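Local atomic coordinates of sortase family protein (Streptococcus agalactiae serogroup V, PDB entry 3RBJ), a protein that probably acts as a pilus-specific class C sortase, a cysteine transpeptidase-type enzyme that links pilin subunits on the bacterial surface. Residues A[45-50]-A[183-188]; A[85-90]-A[154-159]; A[89-94]-A[146-151]; A[109-114]-A[128-133]; A[191-196]-A[204-209]. The protein carries 6 engineered substitutions. One frame throughout, in Å; residues are numbered along the deposited sequence.

Contact 1. Residues A[45-50]-A[183-188]; sequences SIAGAK and VIQGED
The amide of Q185 meets helix segment 45-50 with its nitrogen end: NE2 stands 4.2 Å from the carbonyl O of A47 and 4.4 Å from A47 CB, too far for a hydrogen bond. A second flat group, the peptide carbonyl of V183, is approached by the aliphatic part of K50, whose CD lies 3.4 Å from V183 O. The bend of the lysine chain at chi2 (-102°) carries CD and CE past that oxygen. V183 itself carries most of the contact. With CG1 anti to its backbone N (chi1 174°), the side chain straddles two helix residues: CG1 rests on the methyl of A47 at 4.0 Å, while CG2 meets I46 CG2 at 3.6 Å, the two side chains crossing at a slant. A branched valine suits this place because each methyl finds its own partner, and a residue as small as alanine lets the helix come close, the CA atoms of A47 and V183 lying 6.0 Å apart. Beyond V183 the chain reverses in a type II turn from I184 to E187, closed by E187 N to I184 O at 3.0 Å; G186 takes the positive phi that this turn needs at its third position. In the sortase fold the segment 183-188 ends the connection between strands 161-173 and 188-196, and it packs against the C-terminal end of the long helix 29-51. S118 and S125, from loops, border V183 and Q185, and D188 then enters the sheet, salt-bridged to R211 and hydrogen-bonded to Y165.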
# COMPACT_ATOMS: atom_id res chain seq x y z
N SER A 45 10.27 -10.26 -8.97
CA SER A 45 9.81 -11.68 -8.92
C SER A 45 8.33 -11.79 -9.13
O SER A 45 7.91 -12.67 -9.85
CB SER A 45 10.08 -12.38 -7.57
OG SER A 45 11.38 -12.13 -7.05
N ILE A 46 7.56 -10.92 -8.43
CA ILE A 46 6.09 -10.97 -8.49
C ILE A 46 5.59 -10.62 -9.89
O ILE A 46 4.70 -11.29 -10.42
CB ILE A 46 5.40 -9.99 -7.45
CG1 ILE A 46 5.47 -10.56 -6.03
CG2 ILE A 46 3.93 -9.79 -7.84
CD1 ILE A 46 5.09 -9.53 -4.98
N ALA A 47 6.13 -9.54 -10.46
CA ALA A 47 5.79 -9.11 -11.82
C ALA A 47 6.20 -10.15 -12.85
O ALA A 47 5.48 -10.36 -13.82
CB ALA A 47 6.42 -7.73 -12.15
N GLY A 48 7.31 -10.84 -12.61
CA GLY A 48 7.84 -11.82 -13.54
C GLY A 48 7.08 -13.13 -13.55
O GLY A 48 6.94 -13.78 -14.60
N ALA A 49 6.57 -13.52 -12.38
CA ALA A 49 5.65 -14.67 -12.27
C ALA A 49 4.32 -14.38 -13.00
O ALA A 49 3.72 -15.26 -13.62
CB ALA A 49 5.41 -15.02 -10.79
N LYS A 50 3.86 -13.14 -12.92
CA LYS A 50 2.62 -12.72 -13.56
C LYS A 50 2.73 -12.81 -15.08
O LYS A 50 1.77 -13.15 -15.76
CB LYS A 50 2.25 -11.30 -13.14
CG LYS A 50 0.75 -11.04 -13.11
CD LYS A 50 0.30 -10.27 -14.34
CE LYS A 50 -1.21 -10.32 -14.51
NZ LYS A 50 -1.66 -11.63 -15.04
N VAL A 183 -0.52 -7.45 -10.82
CA VAL A 183 0.40 -6.45 -11.43
C VAL A 183 -0.04 -6.14 -12.86
O VAL A 183 -0.46 -7.06 -13.60
CB VAL A 183 1.85 -6.98 -11.48
CG1 VAL A 183 2.80 -5.99 -12.25
CG2 VAL A 183 2.35 -7.41 -10.06
N ILE A 184 -0.00 -4.86 -13.25
CA ILE A 184 -0.12 -4.51 -14.67
C ILE A 184 1.29 -4.15 -15.19
O ILE A 184 1.91 -3.14 -14.78
CB ILE A 184 -1.08 -3.34 -14.93
CG1 ILE A 184 -2.40 -3.53 -14.19
CG2 ILE A 184 -1.32 -3.15 -16.47
CD1 ILE A 184 -3.30 -2.28 -14.13
N GLN A 185 1.76 -5.00 -16.09
CA GLN A 185 3.02 -4.88 -16.77
C GLN A 185 3.18 -3.46 -17.32
O GLN A 185 2.25 -2.95 -17.93
CB GLN A 185 3.07 -5.95 -17.89
CG GLN A 185 4.45 -6.19 -18.54
CD GLN A 185 5.57 -6.47 -17.49
OE1 GLN A 185 6.74 -6.12 -17.71
NE2 GLN A 185 5.18 -7.04 -16.33
N GLY A 186 4.33 -2.83 -17.06
CA GLY A 186 4.63 -1.47 -17.53
C GLY A 186 4.14 -0.33 -16.65
O GLY A 186 4.53 0.84 -16.83
N GLU A 187 3.29 -0.65 -15.67
CA GLU A 187 2.59 0.42 -14.95
C GLU A 187 3.01 0.45 -13.51
O GLU A 187 3.62 -0.49 -13.02
CB GLU A 187 1.06 0.35 -15.19
CG GLU A 187 0.63 0.71 -16.64
CD GLU A 187 -0.91 0.66 -16.98
OE1 GLU A 187 -1.81 0.72 -16.05
OE2 GLU A 187 -1.22 0.60 -18.21
N ASP A 188 2.75 1.53 -12.81
CA ASP A 188 3.08 1.57 -11.39
C ASP A 188 1.87 2.07 -10.59
O ASP A 188 1.49 3.29 -10.63
CB ASP A 188 4.34 2.43 -11.21
CG ASP A 188 4.63 2.78 -9.75
OD1 ASP A 188 3.94 2.29 -8.83
OD2 ASP A 188 5.55 3.60 -9.53

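Contact 2. Residues A[85-90]-A[154-159]; sequences GHVIIP and FYIEHI
V87 and I156 sit side by side where strands 85-89 and 153-158 close the eight-stranded sortase beta-barrel, running antiparallel with their axes 4.7 Å apart. The backbone bonds come first. H86 pairs with E157 and I88 with Y155, both hydrogen-bonded pairs; the straightest link, Y155 N to I88 O, has an angle of 168° at the hydrogen. Between them V87 and I156 form a non-hydrogen-bonded pair. G85, lacking a side chain, suits the strand start, where its CA lies 2.9 Å from E157 O.

Apolar packing follows. V87 CG1 touches I156 CG1 at 3.7 Å on their shared face. I89 CD1 lies 3.4 Å from F154 CB; both buried residues meet L192, and F154 also V190. P90 CD comes to the edge of the Y155 ring, in its plane, 3.9 Å from CE2.

On the face shared with I88 and Y155, the polar pair is H86 and E157. D95 holds the histidine through ND1, and the glutamate, in a weak, long ion pair with K162, lays its carboxylate 11° from the ring plane. H86 CG sits between the backbone N and carbonyl carbon (chi1 44°), which swings the ring over its neighbour, so that E157 CB covers one ring face, 3.5 Å from H86 CD2.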
# COMPACT_ATOMS: atom_id res chain seq x y z
N GLY A 85 5.90 1.50 6.34
CA GLY A 85 5.69 2.85 5.79
C GLY A 85 4.41 3.41 6.34
O GLY A 85 3.81 2.82 7.25
N HIS A 86 3.97 4.55 5.83
CA HIS A 86 2.65 5.09 6.19
C HIS A 86 2.03 5.70 4.97
O HIS A 86 2.78 6.02 4.03
CB HIS A 86 2.66 6.06 7.39
CG HIS A 86 3.76 7.07 7.35
ND1 HIS A 86 3.52 8.43 7.42
CD2 HIS A 86 5.10 6.93 7.28
CE1 HIS A 86 4.67 9.08 7.38
NE2 HIS A 86 5.65 8.19 7.30
N VAL A 87 0.70 5.74 4.93
CA VAL A 87 -0.02 6.27 3.79
C VAL A 87 -0.76 7.52 4.21
O VAL A 87 -1.51 7.52 5.19
CB VAL A 87 -0.98 5.26 3.16
CG1 VAL A 87 -0.19 4.19 2.47
CG2 VAL A 87 -1.81 4.52 4.18
N ILE A 88 -0.51 8.60 3.45
CA ILE A 88 -1.09 9.93 3.70
C ILE A 88 -2.16 10.11 2.62
O ILE A 88 -1.97 9.62 1.51
CB ILE A 88 0.02 11.01 3.59
CG1 ILE A 88 1.17 10.69 4.57
CG2 ILE A 88 -0.53 12.47 3.79
CD1 ILE A 88 2.44 10.07 3.94
N ILE A 89 -3.29 10.74 2.94
CA ILE A 89 -4.43 10.90 2.00
C ILE A 89 -5.05 12.22 2.36
O ILE A 89 -5.98 12.23 3.17
CB ILE A 89 -5.60 9.83 2.21
CG1 ILE A 89 -5.10 8.42 2.54
CG2 ILE A 89 -6.59 9.80 1.04
CD1 ILE A 89 -4.36 7.83 1.52
N PRO A 90 -4.52 13.34 1.82
CA PRO A 90 -5.06 14.63 2.27
C PRO A 90 -6.57 14.78 2.09
O PRO A 90 -7.21 15.34 2.95
CB PRO A 90 -4.30 15.67 1.42
CG PRO A 90 -3.01 14.99 1.07
CD PRO A 90 -3.37 13.52 0.91
N PHE A 154 -2.61 10.55 -3.19
CA PHE A 154 -2.14 9.93 -1.97
C PHE A 154 -0.65 9.59 -2.02
O PHE A 154 -0.07 9.38 -3.08
CB PHE A 154 -3.04 8.78 -1.51
CG PHE A 154 -3.11 7.60 -2.48
CD1 PHE A 154 -2.25 6.52 -2.36
CD2 PHE A 154 -4.10 7.54 -3.48
CE1 PHE A 154 -2.36 5.42 -3.21
CE2 PHE A 154 -4.21 6.45 -4.33
CZ PHE A 154 -3.32 5.38 -4.20
N TYR A 155 -0.02 9.58 -0.85
CA TYR A 155 1.41 9.46 -0.76
C TYR A 155 1.77 8.34 0.15
O TYR A 155 1.00 7.96 1.05
CB TYR A 155 2.04 10.76 -0.23
CG TYR A 155 1.54 11.94 -1.00
CD1 TYR A 155 2.22 12.42 -2.10
CD2 TYR A 155 0.34 12.55 -0.64
CE1 TYR A 155 1.73 13.48 -2.82
CE2 TYR A 155 -0.16 13.64 -1.34
CZ TYR A 155 0.54 14.09 -2.44
OH TYR A 155 0.03 15.14 -3.15
N ILE A 156 2.96 7.82 -0.06
CA ILE A 156 3.45 6.78 0.78
C ILE A 156 4.80 7.16 1.25
O ILE A 156 5.64 7.42 0.42
CB ILE A 156 3.59 5.48 0.01
CG1 ILE A 156 2.19 4.94 -0.25
CG2 ILE A 156 4.44 4.54 0.80
CD1 ILE A 156 2.01 4.12 -1.54
N GLU A 157 5.02 7.13 2.56
CA GLU A 157 6.36 7.32 3.09
C GLU A 157 6.93 6.00 3.49
O GLU A 157 6.31 5.26 4.27
CB GLU A 157 6.33 8.27 4.27
CG GLU A 157 7.67 8.85 4.65
CD GLU A 157 7.73 10.38 4.51
OE1 GLU A 157 6.68 11.05 4.66
OE2 GLU A 157 8.84 10.88 4.23
N HIS A 158 8.08 5.65 2.93
CA HIS A 158 8.75 4.43 3.31
C HIS A 158 10.21 4.70 3.61
O HIS A 158 10.66 5.87 3.55
CB HIS A 158 8.55 3.30 2.26
CG HIS A 158 8.96 3.68 0.87
ND1 HIS A 158 10.28 3.76 0.47
CD2 HIS A 158 8.23 4.05 -0.21
CE1 HIS A 158 10.34 4.13 -0.79
NE2 HIS A 158 9.11 4.31 -1.23
N ILE A 159 10.94 3.62 3.91
CA ILE A 159 12.33 3.70 4.39
C ILE A 159 13.18 4.56 3.43
O ILE A 159 14.13 5.21 3.80
CB ILE A 159 12.95 2.31 4.53
CG1 ILE A 159 14.40 2.36 5.01
CG2 ILE A 159 13.03 1.62 3.19
CD1 ILE A 159 14.58 2.67 6.42

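Contact 3. Residues A[89-94]-A[146-151]; sequences IPRINQ and DKVTVG
I92 and V148 press their methyls together at the closed side of this loop-to-loop contact. V148 CG2 is the methyl both isoleucines share: it lies 3.9 Å from I92 CG2 and 3.9 Å from I89 CG2, each isoleucine crossing the valine at about a right angle. I92 turns its CG2 anti to the carbonyl carbon, a choice that also sets this methyl 3.9 Å from K147 CB. V148 also packs on V167 of strand 161-173, and branched aliphatic residues suit this buried edge of the barrel. The connection 89-94 that presents them is tight, with a 3-10 turn at P90 and R91 followed by a G1 beta bulge in which N93 and Q94 both face I89; N93 accepts positive backbone angles there.

The other side faces solvent and is looser. R91 leaves its backbone with CG anti to N (chi1 164°) and bends at chi2 and chi3, which lays the stem along the K147 carbonyl, CD to O 3.8 Å; its guanidinium slants against T149, NH2 to CG2 3.6 Å. The charged end is claimed by D152 in a salt bridge, and the same aspartate accepts from T149 N. K147 carries its amine away from the contact. Between the two segments themselves, then, association rests on van der Waals packing, aliphatic at V148 and along the arginine stem, while the polar hold on the arginine comes from the neighbouring aspartate, which ties the loops together indirectly.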
# COMPACT_ATOMS: atom_id res chain seq x y z
N ILE A 89 -3.29 10.74 2.94
CA ILE A 89 -4.43 10.90 2.00
C ILE A 89 -5.05 12.22 2.36
O ILE A 89 -5.98 12.23 3.17
CB ILE A 89 -5.60 9.83 2.21
CG1 ILE A 89 -5.10 8.42 2.54
CG2 ILE A 89 -6.59 9.80 1.04
CD1 ILE A 89 -4.36 7.83 1.52
N PRO A 90 -4.52 13.34 1.82
CA PRO A 90 -5.06 14.63 2.27
C PRO A 90 -6.57 14.78 2.09
O PRO A 90 -7.21 15.34 2.95
CB PRO A 90 -4.30 15.67 1.42
CG PRO A 90 -3.01 14.99 1.07
CD PRO A 90 -3.37 13.52 0.91
N ARG A 91 -7.15 14.30 1.00
CA ARG A 91 -8.61 14.44 0.79
C ARG A 91 -9.38 14.04 2.07
O ARG A 91 -10.33 14.72 2.44
CB ARG A 91 -9.09 13.61 -0.43
CG ARG A 91 -10.63 13.34 -0.54
CD ARG A 91 -11.46 14.57 -0.99
NE ARG A 91 -11.20 14.97 -2.39
CZ ARG A 91 -11.38 16.21 -2.88
NH1 ARG A 91 -11.83 17.19 -2.12
NH2 ARG A 91 -11.12 16.49 -4.16
N ILE A 92 -9.00 12.94 2.73
CA ILE A 92 -9.72 12.57 3.95
C ILE A 92 -8.92 12.70 5.26
O ILE A 92 -9.21 12.02 6.25
CB ILE A 92 -10.38 11.17 3.86
CG1 ILE A 92 -9.32 10.08 3.95
CG2 ILE A 92 -11.27 11.06 2.59
CD1 ILE A 92 -9.86 8.63 3.88
N ASN A 93 -7.94 13.60 5.28
CA ASN A 93 -7.17 13.89 6.49
C ASN A 93 -6.59 12.66 7.24
O ASN A 93 -6.56 12.64 8.48
CB ASN A 93 -8.01 14.71 7.49
CG ASN A 93 -8.25 16.17 7.04
OD1 ASN A 93 -7.35 17.03 7.12
ND2 ASN A 93 -9.49 16.47 6.60
N GLN A 94 -6.16 11.64 6.52
CA GLN A 94 -5.62 10.43 7.16
C GLN A 94 -4.14 10.27 6.90
O GLN A 94 -3.70 10.31 5.75
CB GLN A 94 -6.28 9.14 6.67
CG GLN A 94 -7.64 8.78 7.25
CD GLN A 94 -7.70 8.80 8.78
OE1 GLN A 94 -6.85 8.22 9.45
NE2 GLN A 94 -8.73 9.47 9.32
N ASP A 146 -14.63 6.53 0.58
CA ASP A 146 -15.65 6.73 -0.45
C ASP A 146 -15.72 8.20 -0.87
O ASP A 146 -16.46 8.55 -1.79
CB ASP A 146 -17.01 6.26 0.05
CG ASP A 146 -17.65 7.24 1.02
OD1 ASP A 146 -18.42 8.12 0.56
OD2 ASP A 146 -17.38 7.14 2.23
N LYS A 147 -14.94 9.04 -0.20
CA LYS A 147 -14.91 10.46 -0.51
C LYS A 147 -13.78 10.80 -1.47
O LYS A 147 -13.80 11.84 -2.13
CB LYS A 147 -14.77 11.29 0.78
CG LYS A 147 -16.07 11.90 1.26
CD LYS A 147 -16.75 11.02 2.30
CE LYS A 147 -18.21 11.42 2.50
NZ LYS A 147 -18.51 11.68 3.93
N VAL A 148 -12.80 9.91 -1.55
CA VAL A 148 -11.66 10.11 -2.43
C VAL A 148 -12.16 10.03 -3.87
O VAL A 148 -12.92 9.15 -4.21
CB VAL A 148 -10.48 9.15 -2.14
CG1 VAL A 148 -9.28 9.50 -3.03
CG2 VAL A 148 -10.06 9.24 -0.68
N THR A 149 -11.79 11.00 -4.69
CA THR A 149 -12.29 11.09 -6.07
C THR A 149 -11.16 11.01 -7.12
O THR A 149 -9.97 11.22 -6.80
CB THR A 149 -13.17 12.34 -6.24
OG1 THR A 149 -13.53 12.46 -7.62
CG2 THR A 149 -12.41 13.54 -5.85
N VAL A 150 -11.49 10.67 -8.36
CA VAL A 150 -10.41 10.55 -9.37
C VAL A 150 -9.73 11.90 -9.47
O VAL A 150 -10.37 12.93 -9.32
CB VAL A 150 -10.88 9.99 -10.76
CG1 VAL A 150 -11.63 8.65 -10.55
CG2 VAL A 150 -11.73 11.03 -11.54
N GLY A 151 -8.41 11.89 -9.64
CA GLY A 151 -7.63 13.12 -9.61
C GLY A 151 -7.05 13.43 -8.23
O GLY A 151 -6.06 14.15 -8.13

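Contact 4. Residues A[109-114]-A[128-133]; sequences RGVGHL and AVLTAH
H113 and L130 lie next to each other on one face of the sheet, as a non-hydrogen-bonded pair, their side chains crossing at a slant. L130 CD2 comes to the edge of the imidazole, near its plane, 4.0 Å from H113 CD2. The ring gets there because H113 places CG anti to its backbone N (chi1 163°), and it is fixed by Y74 at ND1 and by S118 O at NE2: a histidine suits a buried spot where both ring nitrogens find partners. L130 is also crossed by V111, but the modelled approach of those two is too short to be trusted. On the opposite face G112 lies against T131. There the hydroxyl OG1, standing between the backbone N and carbonyl carbon (chi1 68°), sits 3.4 Å from G112 O, a weak bond that is not settled, as OG1 is also hydrogen-bonded to S102 OG. A residue without a side chain suits this place, as the threonine hydroxyl closes over it. L114 and V129 pack CB to CB at 4.0 Å farther along. The backbones are joined by T131 N to G112 O at 2.7 Å, by L114 N to V129 O at 2.8 Å, and by G112 N to T131 O at 3.0 Å, the last donor standing 45° above the carbonyl plane. Beyond the pairing A132 leads to H133, the predicted proton donor and acceptor, whose NE2 is hydrogen-bonded to E104. In the sortase barrel this antiparallel pair lies between strand 94-100, which bonds to V111 and H113, and strand 188-196, which bonds to A128; V87 and V190 cover L130.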
# COMPACT_ATOMS: atom_id res chain seq x y z
N ARG A 109 -4.57 -1.49 14.04
CA ARG A 109 -3.76 -0.30 14.28
C ARG A 109 -3.50 0.55 13.03
O ARG A 109 -3.20 1.73 13.15
CB ARG A 109 -2.41 -0.65 14.91
CG ARG A 109 -2.32 -2.02 15.51
CD ARG A 109 -1.05 -2.65 15.00
NE ARG A 109 0.05 -2.47 15.94
CZ ARG A 109 1.24 -3.06 15.80
NH1 ARG A 109 1.46 -3.85 14.74
NH2 ARG A 109 2.19 -2.87 16.71
N GLY A 110 -3.62 -0.05 11.85
CA GLY A 110 -3.53 0.69 10.60
C GLY A 110 -3.85 -0.07 9.33
O GLY A 110 -4.83 -0.81 9.24
N VAL A 111 -3.01 0.13 8.32
CA VAL A 111 -3.22 -0.47 7.01
C VAL A 111 -2.51 -1.84 6.93
O VAL A 111 -1.40 -2.03 7.43
CB VAL A 111 -2.76 0.52 5.89
CG1 VAL A 111 -2.97 -0.03 4.54
CG2 VAL A 111 -3.52 1.84 6.02
N GLY A 112 -3.19 -2.79 6.31
CA GLY A 112 -2.56 -4.07 5.98
C GLY A 112 -2.13 -4.14 4.53
O GLY A 112 -2.92 -3.93 3.61
N HIS A 113 -0.88 -4.45 4.31
CA HIS A 113 -0.39 -4.63 2.95
C HIS A 113 -0.69 -6.06 2.55
O HIS A 113 -0.41 -6.93 3.31
CB HIS A 113 1.11 -4.39 2.87
CG HIS A 113 1.71 -4.94 1.63
ND1 HIS A 113 2.07 -6.27 1.51
CD2 HIS A 113 1.89 -4.39 0.41
CE1 HIS A 113 2.52 -6.49 0.29
NE2 HIS A 113 2.41 -5.37 -0.40
N LEU A 114 -1.22 -6.28 1.34
CA LEU A 114 -1.73 -7.60 0.94
C LEU A 114 -0.62 -8.52 0.43
O LEU A 114 0.01 -8.25 -0.63
CB LEU A 114 -2.82 -7.44 -0.15
CG LEU A 114 -3.62 -8.70 -0.49
CD1 LEU A 114 -4.25 -9.45 0.74
CD2 LEU A 114 -4.69 -8.34 -1.50
N ALA A 128 0.91 -2.25 -5.70
CA ALA A 128 0.79 -2.43 -4.25
C ALA A 128 -0.66 -2.41 -3.76
O ALA A 128 -1.42 -1.54 -4.13
CB ALA A 128 1.62 -1.41 -3.49
N VAL A 129 -1.07 -3.35 -2.91
CA VAL A 129 -2.43 -3.27 -2.39
C VAL A 129 -2.47 -3.15 -0.89
O VAL A 129 -1.83 -3.95 -0.17
CB VAL A 129 -3.33 -4.45 -2.79
CG1 VAL A 129 -4.76 -4.15 -2.35
CG2 VAL A 129 -3.30 -4.72 -4.36
N LEU A 130 -3.22 -2.17 -0.40
CA LEU A 130 -3.34 -1.95 1.04
C LEU A 130 -4.80 -2.01 1.48
O LEU A 130 -5.66 -1.33 0.92
CB LEU A 130 -2.73 -0.61 1.43
CG LEU A 130 -1.43 -0.22 0.71
CD1 LEU A 130 -1.10 1.24 0.95
CD2 LEU A 130 -0.28 -1.11 1.14
N THR A 131 -5.08 -2.82 2.50
CA THR A 131 -6.43 -2.96 3.02
C THR A 131 -6.57 -2.30 4.39
O THR A 131 -5.60 -1.75 4.92
CB THR A 131 -6.83 -4.44 3.14
OG1 THR A 131 -6.05 -5.08 4.16
CG2 THR A 131 -6.61 -5.16 1.82
N ALA A 132 -7.77 -2.35 4.95
CA ALA A 132 -8.03 -1.75 6.25
C ALA A 132 -9.52 -1.91 6.57
O ALA A 132 -10.30 -2.34 5.72
CB ALA A 132 -7.42 -0.36 6.33
N HIS A 133 -9.89 -1.57 7.80
CA HIS A 133 -11.28 -1.67 8.23
C HIS A 133 -11.90 -0.31 7.91
O HIS A 133 -11.32 0.73 8.22
CB HIS A 133 -11.41 -1.97 9.72
CG HIS A 133 -11.11 -3.39 10.08
ND1 HIS A 133 -11.37 -4.45 9.24
CD2 HIS A 133 -10.56 -3.93 11.20
CE1 HIS A 133 -11.00 -5.57 9.82
NE2 HIS A 133 -10.50 -5.29 11.01

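Contact 5. Residues A[191-196]-A[204-209]. Engineered in segment 191-196: A195 (natural residue Cys).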
# COMPACT_ATOMS: atom_id res chain seq x y z
N THR A 191 -3.39 0.26 -5.01
CA THR A 191 -4.80 0.15 -4.71
C THR A 191 -5.09 0.21 -3.16
O THR A 191 -4.54 -0.57 -2.39
CB THR A 191 -5.36 -1.17 -5.31
OG1 THR A 191 -5.26 -1.13 -6.77
CG2 THR A 191 -6.81 -1.45 -4.84
N LEU A 192 -5.95 1.14 -2.74
CA LEU A 192 -6.49 1.21 -1.38
C LEU A 192 -7.83 0.43 -1.36
O LEU A 192 -8.75 0.64 -2.19
CB LEU A 192 -6.66 2.67 -0.92
CG LEU A 192 -5.52 3.70 -1.15
CD1 LEU A 192 -5.85 5.14 -0.64
CD2 LEU A 192 -4.12 3.30 -0.64
N LEU A 193 -7.97 -0.50 -0.43
CA LEU A 193 -9.10 -1.41 -0.53
C LEU A 193 -9.83 -1.39 0.81
O LEU A 193 -9.20 -1.24 1.85
CB LEU A 193 -8.61 -2.83 -0.91
CG LEU A 193 -9.61 -4.02 -0.95
CD1 LEU A 193 -9.26 -5.04 -2.04
CD2 LEU A 193 -9.78 -4.73 0.34
N THR A 194 -11.15 -1.50 0.76
CA THR A 194 -11.95 -1.64 1.94
C THR A 194 -13.31 -2.15 1.59
O THR A 194 -13.67 -2.19 0.41
CB THR A 194 -12.07 -0.32 2.77
OG1 THR A 194 -12.70 -0.63 4.02
CG2 THR A 194 -12.90 0.76 2.02
N ALA A 195 -14.07 -2.53 2.61
CA ALA A 195 -15.35 -3.22 2.43
C ALA A 195 -16.38 -2.15 2.03
O ALA A 195 -16.08 -0.97 2.10
CB ALA A 195 -15.72 -3.92 3.71
N THR A 196 -17.57 -2.56 1.57
CA THR A 196 -18.61 -1.64 1.06
C THR A 196 -19.83 -2.41 0.53
O THR A 196 -19.70 -3.57 0.18
CB THR A 196 -18.08 -0.70 -0.06
OG1 THR A 196 -18.86 0.50 -0.08
CG2 THR A 196 -18.12 -1.38 -1.45
N ARG A 204 -16.11 -5.19 -2.21
CA ARG A 204 -14.92 -4.42 -1.88
C ARG A 204 -14.88 -3.16 -2.77
O ARG A 204 -15.30 -3.20 -3.93
CB ARG A 204 -13.65 -5.26 -2.11
CG ARG A 204 -13.55 -6.55 -1.26
CD ARG A 204 -13.54 -6.22 0.24
NE ARG A 204 -13.57 -7.42 1.07
CZ ARG A 204 -14.64 -7.83 1.74
NH1 ARG A 204 -15.77 -7.12 1.71
NH2 ARG A 204 -14.57 -8.94 2.47
N LEU A 205 -14.41 -2.05 -2.20
CA LEU A 205 -14.19 -0.81 -2.89
C LEU A 205 -12.69 -0.74 -3.07
O LEU A 205 -11.95 -0.98 -2.12
CB LEU A 205 -14.68 0.40 -2.05
CG LEU A 205 -14.15 1.84 -2.37
CD1 LEU A 205 -14.68 2.36 -3.69
CD2 LEU A 205 -14.55 2.86 -1.27
N LEU A 206 -12.26 -0.39 -4.28
CA LEU A 206 -10.88 -0.25 -4.67
C LEU A 206 -10.68 1.18 -5.16
O LEU A 206 -11.37 1.62 -6.07
CB LEU A 206 -10.53 -1.22 -5.80
CG LEU A 206 -10.46 -2.74 -5.45
CD1 LEU A 206 -11.69 -3.13 -4.81
CD2 LEU A 206 -10.22 -3.62 -6.67
N VAL A 207 -9.77 1.91 -4.54
CA VAL A 207 -9.44 3.23 -4.99
C VAL A 207 -8.00 3.17 -5.55
O VAL A 207 -7.02 3.01 -4.80
CB VAL A 207 -9.55 4.22 -3.83
CG1 VAL A 207 -8.95 5.53 -4.21
CG2 VAL A 207 -11.01 4.41 -3.40
N ARG A 208 -7.87 3.30 -6.87
CA ARG A 208 -6.57 2.99 -7.48
C ARG A 208 -5.78 4.23 -7.89
O ARG A 208 -6.32 5.18 -8.47
CB ARG A 208 -6.74 2.00 -8.66
CG ARG A 208 -5.43 1.32 -9.06
CD ARG A 208 -5.41 0.69 -10.45
NE ARG A 208 -5.65 1.61 -11.59
CZ ARG A 208 -5.79 1.14 -12.84
NH1 ARG A 208 -5.77 -0.17 -13.05
NH2 ARG A 208 -6.00 1.96 -13.86
N GLY A 209 -4.50 4.26 -7.53
CA GLY A 209 -3.65 5.45 -7.90
C GLY A 209 -2.60 5.14 -8.96
O GLY A 209 -2.15 4.05 -9.07
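R204 reaches over the strand end that carries A195, an engineered alanine at the position of the natural cysteine, the predicted acyl-thioester site. From CB, 4.0 Å off T194 O, the chain turns at CG, which lies anti to the carbonyl carbon, and bends again at chi2 (-61°). CD then lies 4.0 Å from L193 CD2, the leucine lending an apolar support to the aliphatic stem. At the tip NH1 comes 3.8 Å from A195 CB, set obliquely to the guanidinium, and is weakly hydrogen-bonded to N201 O. The placement is consistent with the arginine of the Cys-His-Arg set known in sortases. Both segments belong to the beta-hairpin of strands 188-196 and 203-212 in the sortase barrel. Its backbone is held by paired bonds at L192-V207 and T194-L205, with the straightest, L205 N to T194 O, at 2.7 Å and 175°. On one face L193 and L206 lie side by side, CD1 to CD1 4.2 Å, and T191 CG2 rests on L206 CB at 3.8 Å, while L206 packs on I173. T191 OG1 is hydrogen-bonded to H127, a use that suits threonine, whose methyl can still face the leucine. Near the end of the pairing, T196 CG2 touches L205 CB at 3.9 Å. R208 passes T191 OG1 with its CG and runs on to a salt bridge with D168.

Contacts 2, 4 and 5 are buried strand pairings of the barrel, held by regular backbone bonds; contact 4 ends at H133 and contact 5 holds A195, the two predicted catalytic positions, the second engineered. Contacts 4 and 5 are neighbours in the sheet, 128-133 probably bonding to 191-196, and contacts 2 and 4 meet through V87 and L130. Contact 3 shares I89 and P90 with contact 2 but joins loops at the barrel edge, where aliphatic packing gives way to a charged, solvent-facing side. Contact 1, about 19 Å centre to centre from contact 5, instead packs helix 29-51 on a loop, by methyls and a lysine stem, and touches contact 5 where I184 meets R208.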